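Local coordinates for protein uroporphyrinogen-III C-methyltransferase (Pseudomonas denitrificans, PDB 1S4D) that methylates uroporphyrinogen III at C-2 and C-7 with S-adenosyl-L-methionine, giving precorrin-2 for cobalamin and siroheme synthesis, at residues B[38-44]-B[56-60]. Coordinates in Å, arbitrary orientation, origin at the centre of the assembly. Numbering follows the deposited sequence.
Sequences LRQADVI and KLARP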
loop_
_atom_site.group_PDB
_atom_site.type_symbol
_atom_site.label_atom_id
_atom_site.label_comp_id
_atom_site.label_asym_id
_atom_site.label_seq_id
_atom_site.Cartn_x
_atom_site.Cartn_y
_atom_site.Cartn_z
ATOM N N LEU B 38 3.409 -11.534 15.550
ATOM C CA LEU B 38 4.373 -11.097 16.554
ATOM C C LEU B 38 4.220 -11.821 17.893
ATOM O O LEU B 38 5.213 -12.217 18.502
ATOM C CB LEU B 38 4.240 -9.596 16.760
ATOM C CG LEU B 38 5.287 -8.646 16.176
ATOM C CD1 LEU B 38 6.352 -9.373 15.388
ATOM C CD2 LEU B 38 4.632 -7.523 15.344
ATOM N N ARG B 39 2.973 -12.007 18.330
ATOM C CA ARG B 39 2.684 -12.561 19.650
ATOM C C ARG B 39 2.915 -14.065 19.686
ATOM O O ARG B 39 3.081 -14.638 20.748
ATOM C CB ARG B 39 1.277 -12.126 20.151
ATOM C CG ARG B 39 0.227 -13.226 20.389
ATOM C CD ARG B 39 -1.240 -12.748 20.399
ATOM N NE ARG B 39 -1.452 -11.573 21.261
ATOM C CZ ARG B 39 -1.841 -11.609 22.549
ATOM N NH1 ARG B 39 -2.076 -12.766 23.178
ATOM N NH2 ARG B 39 -1.993 -10.471 23.218
ATOM N N GLN B 40 2.975 -14.684 18.513
ATOM C CA GLN B 40 3.114 -16.139 18.405
ATOM C C GLN B 40 4.520 -16.595 18.044
ATOM O O GLN B 40 4.901 -17.726 18.349
ATOM C CB GLN B 40 2.152 -16.688 17.361
ATOM C CG GLN B 40 0.782 -16.965 17.897
ATOM C CD GLN B 40 -0.228 -17.275 16.808
ATOM O OE1 GLN B 40 -1.209 -16.566 16.667
ATOM N NE2 GLN B 40 0.006 -18.332 16.045
ATOM N N ALA B 41 5.283 -15.726 17.384
ATOM C CA ALA B 41 6.565 -16.115 16.800
ATOM C C ALA B 41 7.597 -16.705 17.774
ATOM O O ALA B 41 7.753 -16.245 18.902
ATOM C CB ALA B 41 7.158 -14.967 16.052
ATOM N N ASP B 42 8.307 -17.727 17.316
ATOM C CA ASP B 42 9.466 -18.221 18.044
ATOM C C ASP B 42 10.675 -17.385 17.700
ATOM O O ASP B 42 11.540 -17.179 18.530
ATOM C CB ASP B 42 9.732 -19.690 17.729
ATOM C CG ASP B 42 8.670 -20.606 18.293
ATOM O OD1 ASP B 42 8.367 -20.480 19.496
ATOM O OD2 ASP B 42 8.088 -21.476 17.617
ATOM N N VAL B 43 10.726 -16.890 16.476
ATOM C CA VAL B 43 11.852 -16.093 16.037
ATOM C C VAL B 43 11.381 -15.020 15.052
ATOM O O VAL B 43 10.547 -15.269 14.195
ATOM C CB VAL B 43 13.044 -16.998 15.528
ATOM C CG1 VAL B 43 12.623 -17.918 14.389
ATOM C CG2 VAL B 43 14.267 -16.173 15.168
ATOM N N ILE B 44 11.877 -13.808 15.235
ATOM C CA ILE B 44 11.469 -12.664 14.432
ATOM C C ILE B 44 12.716 -12.158 13.737
ATOM O O ILE B 44 13.612 -11.566 14.379
ATOM C CB ILE B 44 10.850 -11.563 15.326
ATOM C CG1 ILE B 44 9.575 -12.079 15.984
ATOM C CG2 ILE B 44 10.536 -10.301 14.521
ATOM C CD1 ILE B 44 9.042 -11.188 17.035
ATOM N N LYS B 56 8.306 -5.173 20.689
ATOM C CA LYS B 56 7.820 -5.295 22.066
ATOM C C LYS B 56 6.596 -6.205 22.207
ATOM O O LYS B 56 6.245 -6.596 23.316
ATOM C CB LYS B 56 7.505 -3.901 22.641
ATOM C CG LYS B 56 8.300 -3.502 23.900
ATOM C CD LYS B 56 7.523 -3.819 25.192
ATOM C CE LYS B 56 7.291 -2.568 26.053
ATOM N NZ LYS B 56 7.789 -2.762 27.445
ATOM N N LEU B 57 5.954 -6.543 21.093
ATOM C CA LEU B 57 4.777 -7.406 21.112
ATOM C C LEU B 57 5.148 -8.891 21.165
ATOM O O LEU B 57 4.319 -9.749 21.555
ATOM C CB LEU B 57 3.883 -7.134 19.902
ATOM C CG LEU B 57 2.950 -5.919 19.914
ATOM C CD1 LEU B 57 2.309 -5.744 18.565
ATOM C CD2 LEU B 57 1.868 -6.049 20.967
ATOM N N ALA B 58 6.390 -9.192 20.767
ATOM C CA ALA B 58 6.924 -10.553 20.807
ATOM C C ALA B 58 6.744 -11.126 22.196
ATOM O O ALA B 58 6.869 -10.401 23.178
ATOM C CB ALA B 58 8.383 -10.552 20.434
ATOM N N ARG B 59 6.423 -12.415 22.277
ATOM C CA ARG B 59 6.360 -13.092 23.572
ATOM C C ARG B 59 7.769 -13.108 24.175
ATOM O O ARG B 59 8.756 -12.992 23.439
ATOM C CB ARG B 59 5.759 -14.507 23.454
ATOM C CG ARG B 59 6.420 -15.433 22.437
ATOM C CD ARG B 59 6.513 -16.902 22.865
ATOM N NE ARG B 59 6.166 -17.818 21.772
ATOM C CZ ARG B 59 5.111 -18.637 21.767
ATOM N NH1 ARG B 59 4.283 -18.678 22.816
ATOM N NH2 ARG B 59 4.882 -19.421 20.711
ATOM N N PRO B 60 7.882 -13.210 25.500
ATOM C CA PRO B 60 9.213 -13.247 26.124
ATOM C C PRO B 60 9.883 -14.581 25.794
ATOM O O PRO B 60 9.216 -15.643 25.783
ATOM C CB PRO B 60 8.922 -13.123 27.634
ATOM C CG PRO B 60 7.463 -12.760 27.741
ATOM C CD PRO B 60 6.803 -13.315 26.504
#
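This contact lies at the edge of the parallel-sheet domain of a tetrapyrrole methylase. Segment 38-44 holds the last part of helix 32-40, the link after it and the start of strand 43-46. Segment 56-60 is part of the loop that leads from this strand to its sheet neighbour, strand 63-66. The loop passes against the last part of the helix, and R39 and A58 are closest in register, with CA atoms 4.8 Å apart.

Two apolar pairs join the segments. L38 and L57 both point toward the other segment and meet at their CB atoms, 4.0 Å apart. The chi1 of L38 (-105°) and its chi2 (2°) lie between the usual wells. L57 also packs on F6 of the second subunit. I44, with chi1 m and chi2 t, extends its CD1 to 3.5 Å from CB of A58. I44 and A58 both touch L64 of strand 63-66, so this pair joins the loop to the sheet.

R39 turns its side chain away, although its CB still lies near the loop. R59 does the reverse. Its CB points sideways, but with chi1 p the side chain of R59 runs along residues 40-42. NH2 of R59 makes a long salt bridge of 3.8 Å to OD1 of D42, and lies 2.9 Å from O of Q40. OD2 of D42 is hydrogen-bonded to the backbone N of R94. The CA of A58 makes a nearly straight CA-H...O contact of 3.3 Å with O of L38.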